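Local coordinates for protein acidocalcisomal pyrophosphatase (Trypanosoma cruzi, PDB 5CUV) that probably hydrolyses inorganic pyrophosphate to orthophosphate in acidocalcisomes, with magnesium as its cofactor, at residues Arg78-Met83 and Glu101-Tyr106; Met321-Gln326 and Arg366-Cys371; Met327-Ile332 and Lys378-Gly383. One frame throughout, in Å; residues are numbered along the deposited sequence.

Interaction 1: residues Arg78-Met83 and Glu101-Tyr106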
loop_
_atom_site.group_PDB
_atom_site.type_symbol
_atom_site.label_atom_id
_atom_site.label_comp_id
_atom_site.label_asym_id
_atom_site.label_seq_id
_atom_site.Cartn_x
_atom_site.Cartn_y
_atom_site.Cartn_z
ATOM N N ARG A 78 36.083 31.155 -22.503
ATOM C CA ARG A 78 36.688 29.990 -23.095
ATOM C C ARG A 78 35.626 28.992 -23.558
ATOM O O ARG A 78 35.862 28.174 -24.455
ATOM C CB ARG A 78 37.693 29.361 -22.125
ATOM C CG ARG A 78 38.630 28.389 -22.834
ATOM C CD ARG A 78 39.617 27.669 -21.891
ATOM N NE ARG A 78 40.882 28.377 -21.616
ATOM C CZ ARG A 78 41.011 29.466 -20.852
ATOM N NH1 ARG A 78 39.945 30.031 -20.258
ATOM N NH2 ARG A 78 42.228 29.972 -20.651
ATOM N N VAL A 79 34.441 29.074 -22.967
ATOM C CA VAL A 79 33.365 28.175 -23.367
ATOM C C VAL A 79 32.673 28.664 -24.627
ATOM O O VAL A 79 32.446 27.901 -25.556
ATOM C CB VAL A 79 32.327 28.047 -22.277
ATOM C CG1 VAL A 79 31.151 27.228 -22.787
ATOM C CG2 VAL A 79 32.968 27.408 -21.057
HETATM N N MSE A 80 32.325 29.943 -24.628
HETATM C CA MSE A 80 31.657 30.575 -25.742
HETATM C C MSE A 80 32.591 30.499 -26.959
HETATM O O MSE A 80 32.150 30.329 -28.084
HETATM C CB MSE A 80 31.328 32.031 -25.414
HETATM C CG MSE A 80 30.306 32.189 -24.300
HETATM SE SE MSE A 80 28.604 31.382 -24.664
HETATM C CE MSE A 80 28.048 32.551 -26.121
ATOM N N ALA A 81 33.892 30.600 -26.734
ATOM C CA ALA A 81 34.864 30.484 -27.827
ATOM C C ALA A 81 34.763 29.094 -28.478
ATOM O O ALA A 81 34.833 28.965 -29.699
ATOM C CB ALA A 81 36.280 30.707 -27.290
ATOM N N ARG A 82 34.601 28.055 -27.669
ATOM C CA ARG A 82 34.459 26.704 -28.218
ATOM C C ARG A 82 33.139 26.624 -28.938
ATOM O O ARG A 82 32.999 25.862 -29.852
ATOM C CB ARG A 82 34.505 25.600 -27.138
ATOM C CG ARG A 82 35.744 25.628 -26.208
ATOM C CD ARG A 82 36.008 24.270 -25.597
ATOM N NE ARG A 82 34.877 23.753 -24.817
ATOM C CZ ARG A 82 34.948 23.483 -23.516
ATOM N NH1 ARG A 82 36.085 23.670 -22.853
ATOM N NH2 ARG A 82 33.891 23.041 -22.860
HETATM N N MSE A 83 32.162 27.415 -28.541
HETATM C CA MSE A 83 30.875 27.365 -29.212
HETATM C C MSE A 83 31.018 28.013 -30.559
HETATM O O MSE A 83 30.390 27.570 -31.547
HETATM C CB MSE A 83 29.813 28.089 -28.386
HETATM C CG MSE A 83 28.419 28.018 -28.988
HETATM SE SE MSE A 83 27.661 26.257 -29.031
HETATM C CE MSE A 83 27.223 26.097 -27.138
ATOM N N GLU A 101 24.073 35.261 -36.024
ATOM C CA GLU A 101 22.672 35.467 -35.663
ATOM C C GLU A 101 21.976 34.140 -35.307
ATOM O O GLU A 101 21.067 34.126 -34.474
ATOM C CB GLU A 101 21.933 36.164 -36.804
ATOM C CG GLU A 101 20.420 36.332 -36.625
ATOM C CD GLU A 101 19.710 36.824 -37.920
ATOM O OE1 GLU A 101 20.115 37.896 -38.467
ATOM O OE2 GLU A 101 18.745 36.135 -38.379
ATOM N N HIS A 102 22.365 33.033 -35.944
ATOM C CA HIS A 102 21.761 31.742 -35.598
ATOM C C HIS A 102 22.340 31.374 -34.240
ATOM O O HIS A 102 21.604 31.002 -33.316
ATOM C CB HIS A 102 22.143 30.640 -36.581
ATOM C CG HIS A 102 21.074 30.297 -37.577
ATOM N ND1 HIS A 102 20.675 31.165 -38.579
ATOM C CD2 HIS A 102 20.411 29.133 -37.803
ATOM C CE1 HIS A 102 19.825 30.550 -39.384
ATOM N NE2 HIS A 102 19.649 29.315 -38.939
HETATM N N MSE A 103 23.671 31.474 -34.141
HETATM C CA MSE A 103 24.373 31.196 -32.891
HETATM C C MSE A 103 23.699 31.946 -31.763
HETATM O O MSE A 103 23.444 31.361 -30.733
HETATM C CB MSE A 103 25.840 31.603 -33.007
HETATM C CG MSE A 103 26.649 31.339 -31.747
HETATM SE SE MSE A 103 28.540 31.585 -31.950
HETATM C CE MSE A 103 29.054 31.337 -30.086
ATOM N N CYS A 104 23.379 33.221 -31.952
ATOM C CA CYS A 104 22.731 33.940 -30.871
ATOM C C CYS A 104 21.394 33.359 -30.473
ATOM O O CYS A 104 21.082 33.271 -29.282
ATOM C CB CYS A 104 22.527 35.395 -31.251
ATOM S SG CYS A 104 23.962 36.425 -30.967
ATOM N N LYS A 105 20.602 32.964 -31.473
ATOM C CA LYS A 105 19.291 32.403 -31.220
ATOM C C LYS A 105 19.502 31.032 -30.647
ATOM O O LYS A 105 18.645 30.465 -29.962
ATOM C CB LYS A 105 18.448 32.365 -32.500
ATOM C CG LYS A 105 17.930 33.776 -32.905
ATOM C CD LYS A 105 16.906 33.765 -34.067
ATOM C CE LYS A 105 16.753 35.176 -34.725
ATOM N NZ LYS A 105 15.864 35.203 -35.948
ATOM N N TYR A 106 20.667 30.482 -30.888
ATOM C CA TYR A 106 20.898 29.184 -30.339
ATOM C C TYR A 106 21.228 29.339 -28.865
ATOM O O TYR A 106 20.833 28.504 -28.086
ATOM C CB TYR A 106 22.036 28.523 -31.072
ATOM C CG TYR A 106 22.388 27.147 -30.603
ATOM C CD1 TYR A 106 21.470 26.090 -30.684
ATOM C CD2 TYR A 106 23.687 26.870 -30.188
ATOM C CE1 TYR A 106 21.863 24.775 -30.376
ATOM C CE2 TYR A 106 24.095 25.583 -29.869
ATOM C CZ TYR A 106 23.189 24.536 -29.967
ATOM O OH TYR A 106 23.647 23.285 -29.663
#

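Interaction 2: residues Met321-Gln326 and Arg366-Cys371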
loop_
_atom_site.group_PDB
_atom_site.type_symbol
_atom_site.label_atom_id
_atom_site.label_comp_id
_atom_site.label_asym_id
_atom_site.label_seq_id
_atom_site.Cartn_x
_atom_site.Cartn_y
_atom_site.Cartn_z
HETATM N N MSE A 321 -18.316 -19.836 -18.247
HETATM C CA MSE A 321 -19.135 -20.869 -17.659
HETATM C C MSE A 321 -20.313 -21.113 -18.586
HETATM O O MSE A 321 -20.730 -20.202 -19.337
HETATM C CB MSE A 321 -19.617 -20.459 -16.267
HETATM C CG MSE A 321 -20.574 -21.455 -15.634
HETATM SE SE MSE A 321 -21.146 -20.993 -13.863
HETATM C CE MSE A 321 -22.346 -19.528 -14.332
ATOM N N ILE A 322 -20.846 -22.339 -18.571
ATOM C CA ILE A 322 -22.030 -22.591 -19.392
ATOM C C ILE A 322 -23.244 -22.491 -18.456
ATOM O O ILE A 322 -23.220 -22.989 -17.329
ATOM C CB ILE A 322 -22.058 -24.037 -20.067
ATOM C CG1 ILE A 322 -20.760 -24.411 -20.782
ATOM C CG2 ILE A 322 -23.097 -24.025 -21.144
ATOM C CD1 ILE A 322 -20.369 -23.472 -21.844
ATOM N N ASP A 323 -24.292 -21.818 -18.902
ATOM C CA ASP A 323 -25.473 -21.746 -18.071
ATOM C C ASP A 323 -26.660 -22.095 -18.946
ATOM O O ASP A 323 -27.019 -21.311 -19.845
ATOM C CB ASP A 323 -25.664 -20.356 -17.487
ATOM C CG ASP A 323 -26.728 -20.337 -16.412
ATOM O OD1 ASP A 323 -27.665 -21.162 -16.524
ATOM O OD2 ASP A 323 -26.634 -19.506 -15.468
ATOM N N ASP A 324 -27.256 -23.267 -18.703
ATOM C CA ASP A 324 -28.397 -23.709 -19.498
ATOM C C ASP A 324 -28.040 -23.654 -20.984
ATOM O O ASP A 324 -28.812 -23.193 -21.816
ATOM C CB ASP A 324 -29.618 -22.823 -19.153
ATOM C CG ASP A 324 -30.713 -22.786 -20.277
ATOM O OD1 ASP A 324 -31.368 -23.838 -20.584
ATOM O OD2 ASP A 324 -30.927 -21.669 -20.845
ATOM N N GLY A 325 -26.838 -24.109 -21.311
ATOM C CA GLY A 325 -26.414 -24.119 -22.705
ATOM C C GLY A 325 -25.969 -22.785 -23.262
ATOM O O GLY A 325 -25.402 -22.705 -24.369
ATOM N N GLN A 326 -26.223 -21.724 -22.501
ATOM C CA GLN A 326 -25.830 -20.367 -22.906
ATOM C C GLN A 326 -24.417 -20.036 -22.378
ATOM O O GLN A 326 -24.022 -20.528 -21.310
ATOM C CB GLN A 326 -26.864 -19.378 -22.375
ATOM C CG GLN A 326 -27.948 -19.078 -23.358
ATOM C CD GLN A 326 -29.227 -18.630 -22.709
ATOM O OE1 GLN A 326 -29.240 -18.065 -21.603
ATOM N NE2 GLN A 326 -30.333 -18.864 -23.405
ATOM N N ARG A 366 -18.977 -23.301 -10.160
ATOM C CA ARG A 366 -19.180 -24.625 -10.599
ATOM C C ARG A 366 -20.273 -25.242 -9.770
ATOM O O ARG A 366 -21.098 -25.987 -10.264
ATOM C CB ARG A 366 -17.895 -25.445 -10.433
ATOM C CG ARG A 366 -18.072 -26.977 -10.571
ATOM C CD ARG A 366 -16.723 -27.724 -10.402
ATOM N NE ARG A 366 -16.508 -28.211 -9.040
ATOM C CZ ARG A 366 -17.208 -29.212 -8.490
ATOM N NH1 ARG A 366 -18.145 -29.816 -9.215
ATOM N NH2 ARG A 366 -17.012 -29.608 -7.220
ATOM N N VAL A 367 -20.348 -24.904 -8.500
ATOM C CA VAL A 367 -21.316 -25.635 -7.699
ATOM C C VAL A 367 -22.452 -24.924 -7.060
ATOM O O VAL A 367 -23.166 -25.561 -6.306
ATOM C CB VAL A 367 -20.590 -26.429 -6.560
ATOM C CG1 VAL A 367 -19.337 -27.176 -7.149
ATOM C CG2 VAL A 367 -20.125 -25.483 -5.423
ATOM N N TYR A 368 -22.677 -23.646 -7.363
ATOM C CA TYR A 368 -23.729 -22.927 -6.643
ATOM C C TYR A 368 -25.150 -23.403 -6.816
ATOM O O TYR A 368 -26.010 -23.016 -6.020
ATOM C CB TYR A 368 -23.639 -21.413 -6.897
ATOM C CG TYR A 368 -24.196 -20.947 -8.189
ATOM C CD1 TYR A 368 -25.516 -20.533 -8.290
ATOM C CD2 TYR A 368 -23.391 -20.866 -9.316
ATOM C CE1 TYR A 368 -26.009 -20.038 -9.486
ATOM C CE2 TYR A 368 -23.874 -20.377 -10.533
ATOM C CZ TYR A 368 -25.179 -19.962 -10.609
ATOM O OH TYR A 368 -25.649 -19.460 -11.818
ATOM N N LYS A 369 -25.409 -24.247 -7.816
ATOM C CA LYS A 369 -26.775 -24.741 -8.009
ATOM C C LYS A 369 -27.043 -26.067 -7.352
ATOM O O LYS A 369 -28.182 -26.393 -7.128
ATOM C CB LYS A 369 -27.107 -24.936 -9.462
ATOM C CG LYS A 369 -26.924 -23.753 -10.299
ATOM C CD LYS A 369 -27.533 -24.059 -11.622
ATOM C CE LYS A 369 -27.916 -22.783 -12.301
ATOM N NZ LYS A 369 -26.643 -22.136 -12.649
ATOM N N ILE A 370 -26.007 -26.865 -7.096
ATOM C CA ILE A 370 -26.200 -28.167 -6.463
ATOM C C ILE A 370 -27.093 -28.169 -5.191
ATOM O O ILE A 370 -27.917 -29.058 -5.044
ATOM C CB ILE A 370 -24.844 -28.818 -6.208
ATOM C CG1 ILE A 370 -24.294 -29.267 -7.563
ATOM C CG2 ILE A 370 -24.962 -29.983 -5.260
ATOM C CD1 ILE A 370 -22.740 -29.464 -7.681
ATOM N N CYS A 371 -26.980 -27.180 -4.308
ATOM C CA CYS A 371 -27.827 -27.178 -3.104
ATOM C C CYS A 371 -29.263 -26.891 -3.453
ATOM O O CYS A 371 -30.123 -26.891 -2.603
ATOM C CB CYS A 371 -27.399 -26.131 -2.045
ATOM S SG CYS A 371 -27.669 -24.396 -2.580
#

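Interaction 3: residues Met327-Ile332 and Lys378-Gly383. With MG (magnesium ion), chain D.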
loop_
_atom_site.group_PDB
_atom_site.type_symbol
_atom_site.label_atom_id
_atom_site.label_comp_id
_atom_site.label_asym_id
_atom_site.label_seq_id
_atom_site.Cartn_x
_atom_site.Cartn_y
_atom_site.Cartn_z
HETATM N N MSE A 327 -23.650 -19.259 -23.147
HETATM C CA MSE A 327 -22.308 -18.853 -22.738
HETATM C C MSE A 327 -22.548 -17.801 -21.723
HETATM O O MSE A 327 -23.314 -16.899 -21.950
HETATM C CB MSE A 327 -21.499 -18.323 -23.920
HETATM C CG MSE A 327 -20.070 -17.948 -23.560
HETATM SE SE MSE A 327 -18.967 -19.429 -23.042
HETATM C CE MSE A 327 -18.683 -20.196 -24.812
ATOM N N ASP A 328 -21.870 -17.895 -20.601
ATOM C CA ASP A 328 -22.056 -16.915 -19.549
ATOM C C ASP A 328 -20.707 -16.496 -18.929
ATOM O O ASP A 328 -20.274 -16.978 -17.894
ATOM C CB ASP A 328 -23.041 -17.543 -18.550
ATOM C CG ASP A 328 -23.182 -16.759 -17.249
ATOM O OD1 ASP A 328 -23.183 -15.489 -17.313
ATOM O OD2 ASP A 328 -23.332 -17.457 -16.180
ATOM N N TRP A 329 -20.044 -15.619 -19.661
ATOM C CA TRP A 329 -18.766 -15.047 -19.296
ATOM C C TRP A 329 -18.831 -14.281 -17.959
ATOM O O TRP A 329 -19.817 -13.660 -17.583
ATOM C CB TRP A 329 -18.287 -14.057 -20.373
ATOM C CG TRP A 329 -17.944 -14.619 -21.774
ATOM C CD1 TRP A 329 -18.645 -14.404 -22.946
ATOM C CD2 TRP A 329 -16.857 -15.523 -22.129
ATOM N NE1 TRP A 329 -18.082 -15.109 -23.965
ATOM C CE2 TRP A 329 -16.993 -15.812 -23.510
ATOM C CE3 TRP A 329 -15.798 -16.104 -21.415
ATOM C CZ2 TRP A 329 -16.114 -16.675 -24.202
ATOM C CZ3 TRP A 329 -14.915 -16.962 -22.113
ATOM C CH2 TRP A 329 -15.091 -17.235 -23.499
ATOM N N LYS A 330 -17.742 -14.336 -17.232
ATOM C CA LYS A 330 -17.627 -13.637 -15.985
ATOM C C LYS A 330 -16.262 -12.956 -16.085
ATOM O O LYS A 330 -15.225 -13.627 -16.047
ATOM C CB LYS A 330 -17.717 -14.656 -14.858
ATOM C CG LYS A 330 -19.015 -15.428 -15.000
ATOM C CD LYS A 330 -19.784 -15.577 -13.749
ATOM C CE LYS A 330 -21.084 -16.299 -14.056
ATOM N NZ LYS A 330 -22.179 -15.431 -14.546
ATOM N N VAL A 331 -16.279 -11.633 -16.310
ATOM C CA VAL A 331 -15.035 -10.870 -16.407
ATOM C C VAL A 331 -14.457 -10.740 -15.013
ATOM O O VAL A 331 -15.181 -10.409 -14.068
ATOM C CB VAL A 331 -15.265 -9.445 -16.954
ATOM C CG1 VAL A 331 -14.017 -8.558 -16.776
ATOM C CG2 VAL A 331 -15.586 -9.523 -18.363
ATOM N N ILE A 332 -13.175 -11.031 -14.879
ATOM C CA ILE A 332 -12.503 -10.895 -13.593
ATOM C C ILE A 332 -11.800 -9.550 -13.641
ATOM O O ILE A 332 -10.987 -9.318 -14.522
ATOM C CB ILE A 332 -11.423 -11.979 -13.386
ATOM C CG1 ILE A 332 -11.999 -13.359 -13.686
ATOM C CG2 ILE A 332 -10.891 -11.892 -12.005
ATOM C CD1 ILE A 332 -13.155 -13.700 -12.784
ATOM N N LYS A 378 -20.701 -26.399 -16.248
ATOM C CA LYS A 378 -19.531 -26.718 -17.057
ATOM C C LYS A 378 -18.865 -25.404 -17.514
ATOM O O LYS A 378 -19.485 -24.362 -17.455
ATOM C CB LYS A 378 -19.983 -27.525 -18.275
ATOM C CG LYS A 378 -20.840 -28.783 -17.996
ATOM C CD LYS A 378 -20.044 -29.818 -17.196
ATOM C CE LYS A 378 -20.606 -31.230 -17.298
ATOM N NZ LYS A 378 -20.488 -31.807 -18.683
ATOM N N PHE A 379 -17.616 -25.459 -17.978
ATOM C CA PHE A 379 -16.904 -24.272 -18.488
ATOM C C PHE A 379 -16.230 -24.539 -19.847
ATOM O O PHE A 379 -15.758 -25.658 -20.112
ATOM C CB PHE A 379 -15.759 -23.847 -17.545
ATOM C CG PHE A 379 -16.181 -23.613 -16.155
ATOM C CD1 PHE A 379 -16.502 -24.694 -15.324
ATOM C CD2 PHE A 379 -16.414 -22.316 -15.707
ATOM C CE1 PHE A 379 -17.069 -24.489 -14.059
ATOM C CE2 PHE A 379 -16.982 -22.084 -14.441
ATOM C CZ PHE A 379 -17.315 -23.181 -13.610
ATOM N N VAL A 380 -16.139 -23.502 -20.680
ATOM C CA VAL A 380 -15.415 -23.619 -21.930
ATOM C C VAL A 380 -13.951 -23.485 -21.557
ATOM O O VAL A 380 -13.643 -23.219 -20.386
ATOM C CB VAL A 380 -15.726 -22.507 -22.834
ATOM C CG1 VAL A 380 -17.199 -22.611 -23.252
ATOM C CG2 VAL A 380 -15.344 -21.181 -22.136
ATOM N N PHE A 381 -13.046 -23.687 -22.517
ATOM C CA PHE A 381 -11.595 -23.603 -22.266
ATOM C C PHE A 381 -11.115 -24.336 -21.046
ATOM O O PHE A 381 -10.192 -23.883 -20.363
ATOM C CB PHE A 381 -11.136 -22.163 -22.142
ATOM C CG PHE A 381 -11.295 -21.386 -23.391
ATOM C CD1 PHE A 381 -12.481 -20.778 -23.682
ATOM C CD2 PHE A 381 -10.286 -21.326 -24.300
ATOM C CE1 PHE A 381 -12.663 -20.117 -24.884
ATOM C CE2 PHE A 381 -10.449 -20.664 -25.504
ATOM C CZ PHE A 381 -11.646 -20.063 -25.791
ATOM N N ASN A 382 -11.738 -25.468 -20.762
ATOM C CA ASN A 382 -11.316 -26.280 -19.633
ATOM C C ASN A 382 -11.355 -25.550 -18.310
ATOM O O ASN A 382 -10.525 -25.815 -17.433
ATOM C CB ASN A 382 -9.898 -26.829 -19.879
ATOM C CG ASN A 382 -9.818 -27.722 -21.151
ATOM O OD1 ASN A 382 -9.648 -27.211 -22.284
ATOM N ND2 ASN A 382 -9.968 -29.048 -20.968
ATOM N N GLY A 383 -12.314 -24.633 -18.155
ATOM C CA GLY A 383 -12.403 -23.900 -16.902
ATOM C C GLY A 383 -11.192 -23.052 -16.529
ATOM O O GLY A 383 -11.100 -22.595 -15.389
HETATM MG MG MG D . -24.375 -13.384 -17.783
#

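Interaction 1: residues Arg78-Met83 and Glu101-Tyr106
The selenium of Met83, a residue built as selenomethionine like Met80 and Met103, meets the ring of Tyr106 from the side: SE lies 89° off the ring normal and 3.7 Å from Tyr106 CE2. This is a Met-aromatic contact made in the plane of the ring at its edge, with the two side chains at about a right angle. Met83 gets there by bending at chi2 and again at chi3, which swings SE and CE toward CD2 and CE2 of the tyrosine. Met103 behaves differently. Its chain is extended to the end and carries CE across the gap against the base of Met83, with Met103 CE 3.6 Å from Met83 CG, while the methyl of Met80 approaches it more loosely. The axes of 78-83 and 101-106, on helices 73-87 and 97-106, come within 12.4 Å, with 127° between their N-to-C directions, and are bridged by these long side chains. Two such helices followed by helices 113-123 and 132-141, with the short strands 95-96 and 129-130 paired antiparallel, are consistent with a pair of EF-hands. Helix 132-141 adds Trp136 against Met80 and Phe135 against Met103. The Tyr106 hydroxyl is hydrogen-bonded to the carbonyl of Thr38, its ring also meets Phe87 nearly perpendicularly, and Pro179 of the second subunit packs on Met83.

Interaction 2: residues Met321-Gln326 and Arg366-Cys371
At the tip of the hairpin formed by strands 310-323 and 326-335, the carboxylate of Asp323 looks across to Tyr368 and Lys369, on the chain that leads on from helix 357-367. The nearer oxygen, Asp323 OD2, is 3.9 Å from Lys369 NZ, a long salt bridge. The same oxygen stands 3.8 Å from Tyr368 OH, without a hydrogen bond between them. Carboxylate and phenol ring are turned 71° against each other, so the acid presents itself steeply to the ring plane. Lys369 lies alongside its neighbour: CG sits over one face of the Tyr368 ring toward the rim, and the chain runs out almost straight until a bend at chi4 (69°) brings NZ back to the hydroxyl, to which it donates a weak hydrogen bond (NZ to Tyr368 OH, 3.0 Å). The ammonium group therefore lies near both the phenol and the acid.

The hairpin closes through a type I' turn from Asp323 to Gln326, whose backbones are hydrogen-bonded in both directions, with Asp324 and Gly325 at the corners. Two residues before Asp323, Met321 reaches out to the phenol; its extended chain, with a last bend at chi3 (73°), sets the methyl at the ring edge near the plane, 4.2 Å from Tyr368 CE2. The Met321 side chain also touches Asp328, a magnesium ligand in the neighbouring strand, and the Asp323 side chain comes within about 6 Å of that of Asp291, another ligand, and about 7 Å of the bound magnesium ion. Trp364 meets the Tyr368 ring at a shallow angle. Arg366 pairs with Glu363 and Glu376 and with Asp62 of the third subunit, where this corner of the pyrophosphatase domain joins the assembly.

Interaction 3: residues Met327-Ile332 and Lys378-Gly383
Met327 and Val380 reach toward each other, tip to tip, with the selenium of Met327 (built as selenomethionine) 3.6 Å from Val380 CG1. Bends at chi2 and chi3 turn the end of the Met327 chain toward the loop. Trp329, two residues along the strand, comes in beside it: Met327 CG rests over one face of the indole toward its rim, and CH2, the far corner of the six-membered ring, reaches the loop. There Phe381 crosses the tryptophan obliquely, its CE1 at the indole edge near the plane, 4.0 Å from Trp329 CH2, while Val380 approaches the same atom through CG2, at about a right angle to the Trp329 side chain. Strand 326-335 is thus joined on this face, by apolar contacts, to the loop between helix 357-367 and strand 386-387. Its other face belongs to the metal site of the pyrophosphatase fold. Asp328 OD1 binds magnesium at 2.5 Å, a site completed by Asp291 and Asp296. Lys330 NZ straddles both Asp328 oxygens with weak hydrogen bonds (NZ to OD2 2.8 Å), part of a salt bridge, and pairs also with Asp296, linking two metal ligands; Tyr270 supplies a further bond. Phe381 in turn meets Phe390 of helix 388-412 edge to face.

Overall arrangement
Interaction 1 comes first along the chain and stands apart, in the helical N-terminal part, its centre about 77 Å from that of interaction 2 and 68 Å from that of interaction 3, on the opposite side of the chain's centre. Interactions 2 and 3 belong to the pyrophosphatase domain, with centres about 10 Å apart, and their segments alternate in sequence: the neighbouring strands 310-323 and 326-335 each reach a part of 366-383. They are tied directly by probable backbone hydrogen bonds from Ile322 N to Lys378 O and from Asp328 N to Met321 O. One hairpin beside the magnesium site is therefore packed against successive parts of one chain region. Interaction 1 meets a second subunit, interaction 2 a third.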